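DUF4875 domain-containing protein (Desulfovibrio piger, PDB 4LG3) is of unknown function, an alpha/beta protein of the DUF4875 family in which a mixed beta sheet packs against a long helix. Local coordinates at residues A[53-57]-A[175-181]; A[64-68]-A[97-101]; A[46-51]-A[121-125]; A[87-91]-A[168-172]; A[23-27]-A[71-75]. All coordinates share one frame. Numbering follows the deposited sequence.

Contact 1: residues A[53-57]-A[175-181]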
# COMPACT_ATOMS: atom_id res chain seq x y z
N LYS A 53 3.12 5.08 -11.77
CA LYS A 53 3.98 4.13 -11.07
C LYS A 53 5.12 4.90 -10.41
O LYS A 53 5.49 4.62 -9.26
CB LYS A 53 4.53 3.10 -12.08
CG LYS A 53 5.32 1.98 -11.42
CD LYS A 53 5.93 1.04 -12.43
CE LYS A 53 6.77 0.01 -11.72
NZ LYS A 53 7.33 -0.99 -12.67
N ARG A 54 5.67 5.89 -11.15
CA ARG A 54 6.76 6.74 -10.71
C ARG A 54 6.34 7.55 -9.48
O ARG A 54 7.10 7.65 -8.53
CB ARG A 54 7.23 7.63 -11.87
CG ARG A 54 8.48 8.45 -11.61
CD ARG A 54 9.75 7.63 -11.60
NE ARG A 54 10.97 8.43 -11.44
CZ ARG A 54 11.49 8.79 -10.27
NH1 ARG A 54 10.88 8.46 -9.13
NH2 ARG A 54 12.61 9.50 -10.23
N GLN A 55 5.11 8.07 -9.46
CA GLN A 55 4.58 8.84 -8.34
C GLN A 55 4.35 7.95 -7.11
O GLN A 55 4.63 8.38 -6.00
CB GLN A 55 3.29 9.54 -8.75
CG GLN A 55 3.56 10.78 -9.59
CD GLN A 55 2.31 11.35 -10.20
OE1 GLN A 55 1.30 10.67 -10.37
NE2 GLN A 55 2.35 12.62 -10.56
N LEU A 56 3.88 6.70 -7.32
CA LEU A 56 3.67 5.74 -6.25
C LEU A 56 5.01 5.37 -5.60
O LEU A 56 5.11 5.33 -4.38
CB LEU A 56 2.94 4.47 -6.76
CG LEU A 56 1.49 4.66 -7.30
CD1 LEU A 56 0.98 3.38 -7.92
CD2 LEU A 56 0.54 5.14 -6.21
N ALA A 57 6.05 5.14 -6.43
CA ALA A 57 7.42 4.84 -5.98
C ALA A 57 8.01 6.04 -5.22
O ALA A 57 8.53 5.85 -4.12
CB ALA A 57 8.29 4.49 -7.18
N GLU A 175 4.52 -4.40 -9.40
CA GLU A 175 5.66 -4.77 -10.24
C GLU A 175 6.91 -4.28 -9.55
O GLU A 175 6.81 -3.27 -8.84
CB GLU A 175 5.60 -4.07 -11.62
CG GLU A 175 4.37 -4.25 -12.48
CD GLU A 175 4.47 -3.47 -13.77
OE1 GLU A 175 5.23 -2.48 -13.81
OE2 GLU A 175 3.83 -3.88 -14.76
N PRO A 176 8.12 -4.82 -9.83
CA PRO A 176 9.33 -4.17 -9.28
C PRO A 176 9.49 -2.77 -9.88
O PRO A 176 8.84 -2.45 -10.87
CB PRO A 176 10.47 -5.11 -9.70
CG PRO A 176 9.82 -6.36 -10.19
CD PRO A 176 8.47 -5.98 -10.68
N PHE A 177 10.28 -1.91 -9.26
CA PHE A 177 10.56 -0.58 -9.83
C PHE A 177 12.07 -0.39 -9.77
O PHE A 177 12.73 -1.02 -8.92
CB PHE A 177 9.75 0.57 -9.21
CG PHE A 177 10.11 1.08 -7.84
CD1 PHE A 177 11.25 1.87 -7.65
CD2 PHE A 177 9.24 0.91 -6.76
CE1 PHE A 177 11.56 2.40 -6.40
CE2 PHE A 177 9.55 1.42 -5.50
CZ PHE A 177 10.71 2.17 -5.33
N PRO A 178 12.66 0.36 -10.73
CA PRO A 178 14.12 0.43 -10.79
C PRO A 178 14.78 1.13 -9.61
O PRO A 178 14.28 2.12 -9.08
CB PRO A 178 14.40 1.17 -12.10
CG PRO A 178 13.14 1.07 -12.87
CD PRO A 178 12.05 1.10 -11.85
N GLN A 179 15.94 0.59 -9.23
CA GLN A 179 16.83 1.05 -8.18
C GLN A 179 17.26 2.53 -8.41
O GLN A 179 17.42 3.26 -7.44
CB GLN A 179 18.06 0.12 -8.15
CG GLN A 179 19.08 0.39 -7.05
CD GLN A 179 18.73 -0.24 -5.73
OE1 GLN A 179 18.03 -1.26 -5.64
NE2 GLN A 179 19.28 0.33 -4.66
N GLU A 180 17.44 2.95 -9.68
CA GLU A 180 17.86 4.29 -10.10
C GLU A 180 16.82 5.38 -9.72
O GLU A 180 17.18 6.55 -9.60
CB GLU A 180 18.22 4.36 -11.61
CG GLU A 180 17.31 3.57 -12.54
CD GLU A 180 17.76 2.16 -12.96
OE1 GLU A 180 17.97 1.30 -12.07
OE2 GLU A 180 17.82 1.91 -14.19
N TRP A 181 15.55 4.99 -9.51
CA TRP A 181 14.47 5.89 -9.09
C TRP A 181 14.66 6.43 -7.66
O TRP A 181 14.05 7.44 -7.31
CB TRP A 181 13.11 5.18 -9.17
CG TRP A 181 12.57 4.98 -10.55
CD1 TRP A 181 13.23 5.17 -11.74
CD2 TRP A 181 11.26 4.52 -10.89
NE1 TRP A 181 12.39 4.89 -12.80
CE2 TRP A 181 11.17 4.48 -12.30
CE3 TRP A 181 10.14 4.15 -10.13
CZ2 TRP A 181 10.01 4.08 -12.97
CZ3 TRP A 181 8.98 3.77 -10.79
CH2 TRP A 181 8.92 3.75 -12.19
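Three side chains on the first turn of helix 53-71, those of Lys53, Arg54 and Ala57, meet the C-terminal segment 175-181. Lys53 is fully extended, with every chi angle t, and this reach brings NZ to two acceptors at once: it forms a salt bridge with Glu175 through OE1 at 2.8 Å and donates a hydrogen bond to Pro176 O, also 2.8 Å from NZ. A long, flexible lysine suits the task, because its methylenes still serve as packing surface: Lys53 CE lies 3.9 Å from Phe177 CB, and Lys53 CD lies 4.0 Å from Trp181 CH2. Arg54 starts out sideways, but chi2 in the p well bends it over the indole of Trp181. Its CD sits over the six-membered ring, 3.5 Å from the centroid, as a CH-pi contact, while its guanidinium stacks on the ring system with planes at 13°; CZ is 4.3 Å from the centroid of the five-membered ring, a cation-pi geometry. Ala57, one turn on from Lys53, is small enough for both aromatics to close on it: Ala57 CB stands 3.6 Å from the centroid of Phe177, over its face, and 3.5 Å from Trp181 CE3, at the indole edge. Glu175 and Phe177 pair through their backbones with strand 113-118, and the tail beyond edge strand 175-176 covers the helix's first turn beside the sheet of this alpha/beta fold.

Contact 2: residues A[64-68]-A[97-101]. With SO4 (sulfate ion), chain D.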
# COMPACT_ATOMS: atom_id res chain seq x y z
N ALA A 64 9.99 6.62 3.37
CA ALA A 64 11.13 5.86 3.92
C ALA A 64 12.22 6.80 4.46
O ALA A 64 12.65 6.64 5.60
CB ALA A 64 11.72 4.92 2.87
N ARG A 65 12.61 7.80 3.68
CA ARG A 65 13.59 8.83 4.01
C ARG A 65 13.15 9.65 5.21
O ARG A 65 13.97 9.89 6.10
CB ARG A 65 13.83 9.74 2.82
CG ARG A 65 14.51 9.03 1.67
CD ARG A 65 15.07 10.08 0.75
NE ARG A 65 15.39 9.57 -0.58
CZ ARG A 65 16.57 9.08 -0.92
NH1 ARG A 65 17.54 8.99 -0.02
NH2 ARG A 65 16.78 8.66 -2.15
N TYR A 66 11.87 10.02 5.26
CA TYR A 66 11.27 10.77 6.37
C TYR A 66 11.36 9.99 7.69
O TYR A 66 11.88 10.52 8.66
CB TYR A 66 9.79 11.17 6.08
CG TYR A 66 9.06 11.65 7.32
CD1 TYR A 66 9.42 12.84 7.96
CD2 TYR A 66 8.07 10.86 7.93
CE1 TYR A 66 8.82 13.23 9.17
CE2 TYR A 66 7.47 11.25 9.12
CZ TYR A 66 7.85 12.42 9.74
OH TYR A 66 7.24 12.79 10.92
N TYR A 67 10.88 8.75 7.71
CA TYR A 67 10.86 7.93 8.90
C TYR A 67 12.24 7.55 9.39
O TYR A 67 12.42 7.47 10.61
CB TYR A 67 9.96 6.70 8.72
CG TYR A 67 8.50 7.05 8.85
CD1 TYR A 67 7.94 7.32 10.10
CD2 TYR A 67 7.69 7.17 7.73
CE1 TYR A 67 6.59 7.66 10.23
CE2 TYR A 67 6.35 7.56 7.84
CZ TYR A 67 5.80 7.77 9.10
OH TYR A 67 4.47 8.05 9.22
N ALA A 68 13.20 7.35 8.49
CA ALA A 68 14.59 7.02 8.86
C ALA A 68 15.18 8.18 9.69
O ALA A 68 15.73 7.96 10.76
CB ALA A 68 15.41 6.75 7.61
N THR A 97 12.04 -0.63 1.11
CA THR A 97 12.82 -0.81 2.32
C THR A 97 14.13 0.00 2.13
O THR A 97 14.80 -0.11 1.11
CB THR A 97 13.00 -2.29 2.68
OG1 THR A 97 11.70 -2.88 2.90
CG2 THR A 97 13.88 -2.47 3.91
N TYR A 98 14.44 0.83 3.10
CA TYR A 98 15.57 1.74 3.15
C TYR A 98 16.46 1.50 4.36
O TYR A 98 15.98 1.51 5.50
CB TYR A 98 15.02 3.17 3.20
CG TYR A 98 16.05 4.29 3.21
CD1 TYR A 98 17.20 4.23 2.42
CD2 TYR A 98 15.82 5.46 3.93
CE1 TYR A 98 18.10 5.28 2.37
CE2 TYR A 98 16.72 6.53 3.89
CZ TYR A 98 17.87 6.42 3.12
OH TYR A 98 18.77 7.46 3.06
N ALA A 99 17.76 1.27 4.11
CA ALA A 99 18.83 1.09 5.10
C ALA A 99 19.90 2.15 4.81
O ALA A 99 20.82 1.89 4.03
CB ALA A 99 19.39 -0.32 5.02
N PRO A 100 19.75 3.39 5.37
CA PRO A 100 20.70 4.49 5.04
C PRO A 100 22.19 4.14 5.09
O PRO A 100 22.95 4.66 4.28
CB PRO A 100 20.37 5.58 6.07
CG PRO A 100 19.01 5.32 6.53
CD PRO A 100 18.67 3.87 6.26
N ASP A 101 22.62 3.28 6.02
CA ASP A 101 24.04 2.91 6.17
C ASP A 101 24.52 1.83 5.14
O ASP A 101 25.69 1.45 5.17
CB ASP A 101 24.34 2.46 7.63
CG ASP A 101 23.78 1.10 8.07
OD1 ASP A 101 23.08 0.45 7.27
OD2 ASP A 101 24.00 0.73 9.24
S SO4 D . 20.58 7.47 -0.41
O1 SO4 D . 20.53 8.93 -0.57
O2 SO4 D . 20.49 7.15 1.01
O3 SO4 D . 19.47 6.86 -1.19
O4 SO4 D . 21.85 6.96 -0.93
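Tyr98 sets its side chain against helix 53-71, overlapping Ala64 and Ala68, one helical turn apart. With chi1 at t, the tyrosine stands up from strand 92-98 toward the helix; its CB touches Ala64 CB at 3.7 Å, and its ring carbon CD2 comes within 3.9 Å of Ala68 CB. Alanine suits both helical places, because a methyl group lets the backbones draw close, to 6.1 Å between the CA atoms of Ala64 and Tyr98. Ala68 CB also meets Pro100 CG at 4.0 Å, where the chain has left the strand. Arg65 NH1 comes within 3.7 Å of Tyr98 OH, and the two share a sulfate, probably from the crystallisation liquor. Tyr98 OH donates to sulfate O2 at 2.7 Å, whereas the arginine's bonds are weak, the shortest from Arg65 NH1 to sulfate O1 at 3.0 Å. Trp113, stacked on Tyr98, also hydrogen-bonds this sulfate through NE1. Beneath lies close helix-on-sheet packing of an alpha/beta layer, with small residues facing inward.

Contact 3: residues A[46-51]-A[121-125]. With SO4 (sulfate ion), chain E.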
# COMPACT_ATOMS: atom_id res chain seq x y z
N ARG A 46 -9.91 9.57 -3.16
CA ARG A 46 -11.11 9.03 -3.79
C ARG A 46 -10.79 8.20 -5.04
O ARG A 46 -11.43 7.19 -5.26
CB ARG A 46 -12.09 10.17 -4.11
CG ARG A 46 -12.66 10.84 -2.87
CD ARG A 46 -13.86 11.70 -3.18
NE ARG A 46 -13.56 13.12 -3.03
CZ ARG A 46 -14.19 13.94 -2.18
NH1 ARG A 46 -15.14 13.49 -1.38
NH2 ARG A 46 -13.85 15.22 -2.13
N ASP A 47 -9.82 8.65 -5.86
CA ASP A 47 -9.42 7.98 -7.09
C ASP A 47 -7.93 8.21 -7.35
O ASP A 47 -7.52 9.35 -7.49
CB ASP A 47 -10.28 8.50 -8.27
CG ASP A 47 -10.29 7.65 -9.54
OD1 ASP A 47 -9.19 7.38 -10.08
OD2 ASP A 47 -11.39 7.32 -10.04
N SER A 48 -7.14 7.14 -7.41
CA SER A 48 -5.69 7.24 -7.68
C SER A 48 -5.32 6.61 -9.07
O SER A 48 -4.13 6.40 -9.36
CB SER A 48 -4.88 6.59 -6.56
OG SER A 48 -5.32 5.29 -6.20
N SER A 49 -6.31 6.38 -9.95
CA SER A 49 -6.04 5.73 -11.25
C SER A 49 -5.18 6.59 -12.20
O SER A 49 -4.60 6.04 -13.16
CB SER A 49 -7.33 5.31 -11.94
OG SER A 49 -8.18 6.42 -12.09
N THR A 50 -5.05 7.90 -11.90
CA THR A 50 -4.23 8.83 -12.70
C THR A 50 -2.85 9.04 -12.06
O THR A 50 -2.04 9.77 -12.62
CB THR A 50 -4.94 10.16 -12.89
OG1 THR A 50 -5.22 10.72 -11.60
CG2 THR A 50 -6.20 10.02 -13.72
N VAL A 51 -2.58 8.40 -10.92
CA VAL A 51 -1.30 8.44 -10.23
C VAL A 51 -0.38 7.42 -10.94
O VAL A 51 -0.74 6.25 -11.06
CB VAL A 51 -1.41 8.19 -8.70
CG1 VAL A 51 -0.06 8.30 -8.01
CG2 VAL A 51 -2.40 9.16 -8.06
N ARG A 121 -0.34 1.79 -11.89
CA ARG A 121 -1.28 2.90 -11.58
C ARG A 121 -1.98 2.67 -10.25
O ARG A 121 -1.93 1.55 -9.73
CB ARG A 121 -2.36 3.01 -12.68
CG ARG A 121 -3.19 1.73 -12.88
CD ARG A 121 -4.50 2.01 -13.60
NE ARG A 121 -5.30 0.81 -13.81
CZ ARG A 121 -6.32 0.43 -13.05
NH1 ARG A 121 -6.69 1.15 -12.00
NH2 ARG A 121 -7.00 -0.67 -13.35
N GLY A 122 -2.68 3.69 -9.76
CA GLY A 122 -3.53 3.56 -8.58
C GLY A 122 -4.89 3.03 -8.98
O GLY A 122 -5.07 2.59 -10.12
N LEU A 123 -5.89 3.10 -8.10
CA LEU A 123 -7.20 2.51 -8.41
C LEU A 123 -8.30 3.55 -8.60
O LEU A 123 -8.23 4.65 -8.05
CB LEU A 123 -7.62 1.49 -7.31
CG LEU A 123 -6.57 0.43 -6.83
CD1 LEU A 123 -7.22 -0.57 -5.90
CD2 LEU A 123 -5.93 -0.34 -7.99
N THR A 124 -9.33 3.18 -9.37
CA THR A 124 -10.50 4.04 -9.62
C THR A 124 -11.39 4.03 -8.38
O THR A 124 -11.31 3.10 -7.57
CB THR A 124 -11.29 3.58 -10.86
OG1 THR A 124 -11.87 2.30 -10.62
CG2 THR A 124 -10.45 3.52 -12.12
N ALA A 125 -12.28 5.01 -8.26
CA ALA A 125 -13.24 5.06 -7.15
C ALA A 125 -14.06 3.77 -7.10
O ALA A 125 -14.33 3.25 -6.01
CB ALA A 125 -14.16 6.26 -7.32
S SO4 E . -13.42 18.13 -3.25
O1 SO4 E . -12.83 19.46 -3.05
O2 SO4 E . -14.49 17.88 -2.27
O3 SO4 E . -14.00 18.06 -4.60
O4 SO4 E . -12.35 17.14 -3.10
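Two irregular connections meet here, one leading into helix 53-71 and the other into helix 125-137, and the first carries an Asx turn at Asp47 and a type I beta turn from Ser48 to Val51. Arg121 opens the second segment with its CA 3.4 Å from Val51 O, a CA-H...O contact; its NH1 hydrogen-bonds Gly122 O and forms a salt bridge with Glu127. Gly122 comes next, with its CA only 3.0 Å from Ser48 O. A CB here would clash with that oxygen, so glycine fits. Leu123 is bonded through its backbone in both directions: its O accepts from Ser48 N at 2.8 Å, and its N donates to Ser48 OG at 3.0 Å, serine supplying an acceptor on a short stem. Thr124 is the N-cap of the following helix, and its CG2 packs 3.6 Å from Ser49 CB. At Ala125, the first helical residue, the backbone N donates to Asp47 OD2, 3.0 Å away, while, closing the Asx turn, Asp47 OD1 accepts from Ser49 N at 3.1 Å.

Contact 4: residues A[87-91]-A[168-172]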
# COMPACT_ATOMS: atom_id res chain seq x y z
N ALA A 87 -7.35 -6.29 6.22
CA ALA A 87 -6.41 -7.02 5.36
C ALA A 87 -6.95 -7.28 3.95
O ALA A 87 -6.21 -7.14 2.99
CB ALA A 87 -6.03 -8.34 6.01
N PHE A 88 -8.23 -7.68 3.83
CA PHE A 88 -8.82 -8.01 2.53
C PHE A 88 -9.86 -6.98 2.11
O PHE A 88 -10.82 -7.32 1.44
CB PHE A 88 -9.37 -9.44 2.54
CG PHE A 88 -8.27 -10.41 2.90
CD1 PHE A 88 -7.25 -10.71 2.00
CD2 PHE A 88 -8.21 -10.97 4.18
CE1 PHE A 88 -6.19 -11.55 2.36
CE2 PHE A 88 -7.15 -11.82 4.54
CZ PHE A 88 -6.14 -12.09 3.63
N GLY A 89 -9.62 -5.72 2.48
CA GLY A 89 -10.44 -4.57 2.13
C GLY A 89 -9.59 -3.52 1.43
O GLY A 89 -10.03 -2.38 1.24
N LYS A 90 -8.36 -3.90 1.05
CA LYS A 90 -7.36 -3.02 0.44
C LYS A 90 -6.26 -3.87 -0.14
O LYS A 90 -6.21 -5.07 0.17
CB LYS A 90 -6.76 -2.02 1.48
CG LYS A 90 -5.91 -2.73 2.53
CD LYS A 90 -5.62 -1.94 3.79
CE LYS A 90 -4.74 -2.78 4.68
NZ LYS A 90 -4.58 -2.17 6.00
N THR A 91 -5.39 -3.26 -0.98
CA THR A 91 -4.25 -3.94 -1.61
C THR A 91 -3.04 -3.02 -1.59
O THR A 91 -3.16 -1.84 -1.36
CB THR A 91 -4.56 -4.41 -3.06
OG1 THR A 91 -4.92 -3.29 -3.88
CG2 THR A 91 -5.60 -5.51 -3.13
N MSE A 168 -13.27 -7.86 -8.23
CA MSE A 168 -12.06 -8.48 -7.70
C MSE A 168 -11.43 -7.58 -6.67
O MSE A 168 -11.60 -6.35 -6.74
CB MSE A 168 -11.05 -8.82 -8.80
CG MSE A 168 -10.47 -7.60 -9.51
SE MSE A 168 -9.93 -8.14 -11.27
CE MSE A 168 -11.67 -8.20 -12.11
N LEU A 169 -10.71 -8.19 -5.71
CA LEU A 169 -10.04 -7.47 -4.66
C LEU A 169 -8.80 -6.77 -5.22
O LEU A 169 -8.56 -5.60 -4.89
CB LEU A 169 -9.68 -8.41 -3.48
CG LEU A 169 -8.84 -7.81 -2.30
CD1 LEU A 169 -9.55 -6.61 -1.60
CD2 LEU A 169 -8.41 -8.87 -1.34
N ASN A 170 -8.03 -7.48 -6.07
CA ASN A 170 -6.78 -6.98 -6.62
C ASN A 170 -6.88 -6.79 -8.16
O ASN A 170 -6.54 -7.71 -8.93
CB ASN A 170 -5.62 -7.92 -6.22
CG ASN A 170 -4.33 -7.21 -5.89
OD1 ASN A 170 -3.99 -6.15 -6.43
ND2 ASN A 170 -3.57 -7.80 -4.98
N PRO A 171 -7.33 -5.59 -8.62
CA PRO A 171 -7.43 -5.35 -10.07
C PRO A 171 -6.08 -5.12 -10.74
O PRO A 171 -6.02 -5.13 -11.96
CB PRO A 171 -8.27 -4.06 -10.16
CG PRO A 171 -8.08 -3.37 -8.90
CD PRO A 171 -7.76 -4.40 -7.85
N VAL A 172 -5.03 -4.84 -9.96
CA VAL A 172 -3.70 -4.49 -10.47
C VAL A 172 -2.66 -4.92 -9.44
O VAL A 172 -2.57 -4.33 -8.36
CB VAL A 172 -3.58 -2.94 -10.77
CG1 VAL A 172 -2.15 -2.53 -11.03
CG2 VAL A 172 -4.46 -2.50 -11.94
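Leu169 and Thr91 account for most of the buried surface, Phe88 adding less. Leu169 leaves its backbone sideways, but its end reaches the other loop: CD1 rests 3.4 Å from Phe88 O and 4.0 Å from Lys90 N, an apolar methyl against the backbone where the chain bends through Gly89. Leu169 CD2 meets the edge of the Phe88 ring, 4.0 Å from its CD1. Thr91 points toward the second segment and suits its place by offering it a methyl and Gln131 of helix 125-137 a hydroxyl: Thr91 CG2 packs 3.4 Å from Leu169 O and 3.5 Å from Asn170 CG. Gln131 also bonds to Leu169 O, so one glutamine bridges both loops. No hydrogen bond joins the segments directly; they meet by van der Waals packing. Leu169 also touches Trp134, and its side chain is about 4 Å from a bound 1,2-ethanediol, probably from the crystallisation liquor. This is loop-on-loop packing beside a helix, the hairpin connection of strands 75-81 and 92-98 meeting the chain before strand 175-176.

Contact 5: residues A[23-27]-A[71-75]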
# COMPACT_ATOMS: atom_id res chain seq x y z
N GLY A 23 21.09 -3.62 18.16
CA GLY A 23 21.68 -2.36 17.69
C GLY A 23 21.23 -1.93 16.30
O GLY A 23 21.92 -1.15 15.65
N ARG A 24 20.10 -2.44 15.83
CA ARG A 24 19.63 -2.13 14.49
C ARG A 24 18.11 -2.08 14.49
O ARG A 24 17.44 -3.09 14.25
CB ARG A 24 20.17 -3.17 13.50
CG ARG A 24 19.97 -2.79 12.06
CD ARG A 24 20.99 -3.42 11.15
NE ARG A 24 20.82 -2.88 9.81
CZ ARG A 24 21.53 -1.87 9.31
NH1 ARG A 24 22.52 -1.34 10.02
NH2 ARG A 24 21.27 -1.40 8.10
N LEU A 25 17.59 -0.90 14.81
CA LEU A 25 16.16 -0.63 14.88
C LEU A 25 15.54 -0.58 13.49
O LEU A 25 15.99 0.18 12.63
CB LEU A 25 15.90 0.71 15.64
CG LEU A 25 14.43 1.25 15.63
CD1 LEU A 25 13.57 0.54 16.65
CD2 LEU A 25 14.40 2.74 15.92
N ARG A 26 14.49 -1.38 13.30
CA ARG A 26 13.68 -1.40 12.10
C ARG A 26 12.34 -0.67 12.38
O ARG A 26 11.77 -0.83 13.46
CB ARG A 26 13.44 -2.83 11.64
CG ARG A 26 12.66 -2.93 10.35
CD ARG A 26 12.56 -4.37 9.88
NE ARG A 26 11.77 -4.44 8.66
CZ ARG A 26 11.83 -5.42 7.77
NH1 ARG A 26 12.64 -6.45 7.96
NH2 ARG A 26 11.09 -5.37 6.67
N TYR A 27 11.87 0.15 11.44
CA TYR A 27 10.60 0.82 11.64
C TYR A 27 9.72 0.49 10.48
O TYR A 27 10.08 0.76 9.33
CB TYR A 27 10.79 2.32 11.83
CG TYR A 27 9.67 2.99 12.59
CD1 TYR A 27 9.54 2.83 13.97
CD2 TYR A 27 8.78 3.83 11.95
CE1 TYR A 27 8.52 3.47 14.67
CE2 TYR A 27 7.77 4.48 12.64
CZ TYR A 27 7.64 4.31 14.01
OH TYR A 27 6.65 4.98 14.69
N LYS A 71 12.53 8.83 13.10
CA LYS A 71 12.58 7.82 14.16
C LYS A 71 14.02 7.35 14.46
O LYS A 71 14.20 6.52 15.37
CB LYS A 71 11.69 6.59 13.84
CG LYS A 71 10.26 6.91 13.44
CD LYS A 71 9.41 7.59 14.48
CE LYS A 71 8.15 8.15 13.86
NZ LYS A 71 7.22 8.66 14.90
N ARG A 72 15.02 7.87 13.72
CA ARG A 72 16.42 7.48 13.88
C ARG A 72 16.53 5.96 13.74
O ARG A 72 17.13 5.28 14.57
CB ARG A 72 17.00 7.98 15.23
CG ARG A 72 17.11 9.51 15.33
CD ARG A 72 17.60 9.92 16.71
NE ARG A 72 18.76 10.81 16.65
CZ ARG A 72 20.03 10.41 16.74
NH1 ARG A 72 20.31 9.12 16.89
NH2 ARG A 72 21.02 11.29 16.69
N ALA A 73 15.87 5.42 12.70
CA ALA A 73 15.88 4.00 12.44
C ALA A 73 17.02 3.62 11.48
O ALA A 73 17.34 4.38 10.57
CB ALA A 73 14.53 3.57 11.87
N ALA A 74 17.61 2.45 11.68
CA ALA A 74 18.66 1.94 10.78
C ALA A 74 18.02 1.36 9.50
O ALA A 74 18.62 1.36 8.42
CB ALA A 74 19.49 0.87 11.50
N VAL A 75 16.79 0.86 9.64
CA VAL A 75 16.02 0.22 8.56
C VAL A 75 14.59 0.71 8.63
O VAL A 75 14.01 0.76 9.72
CB VAL A 75 16.06 -1.35 8.65
CG1 VAL A 75 15.47 -2.01 7.39
CG2 VAL A 75 17.45 -1.86 8.91
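Tyr27 N donates to Val75 O at 2.8 Å, and Leu25 O accepts two amides, Ala74 N at 2.9 Å and Val75 N at 3.2 Å. Arg26 lies between these bonds and pairs with Val75 in a parallel bridge, its CA within 3.2 Å of Val75 O in a CA-H...O contact. Three residues before Val75 the chain leaves helix 53-71 at Arg72, whose positive phi turns the backbone toward the sheet. Strand 26-36, helix 53-71 and strand 75-81 thus include a beta-alpha-beta connection, with parallel strands joined by way of the helix, although strand 42-44 intervenes along the route. On the bridge's face, Arg26 CG lies 4.1 Å from Val75 CB; a beta-branched valine suits an extended strand. Tyr27 offers its ring face to Lys71, whose CG sits 3.6 Å from the ring centroid as a CH-pi contact, while the phenol bonds to Glu15. Ala73 is small enough to fit against both neighbours, its CB 3.9 Å from Tyr27 CB and 4.1 Å from Leu25 CD2. Arg24 spreads its aliphatic part over Ala74, CG to CB 3.7 Å, and brings NE to 3.6 Å from Val75 CG2; its charged end hydrogen-bonds Gly104 O and forms a salt bridge with Asp101.

Overall arrangement
From the N terminus, contact 5 opens first and closes where helix 53-71 gives way to strand 75-81. Contacts 3 and 1 open within that span, before and at the start of the helix, and cross contact 5 by closing later, at 121-125 and 175-181; they also cross each other and touch through Leu56. Contact 2 crosses contact 5, touching it through the Asp101-Arg24 salt bridge, and falls within the spans of contacts 1 and 3. Contact 4 opens after contact 5 has closed, crosses contacts 2 and 3, and lies within contact 1. Contacts 1, 2 and 5 join helix 53-71 or its exit to the large sheet; contacts 3 and 4 join loops beside helix 125-137.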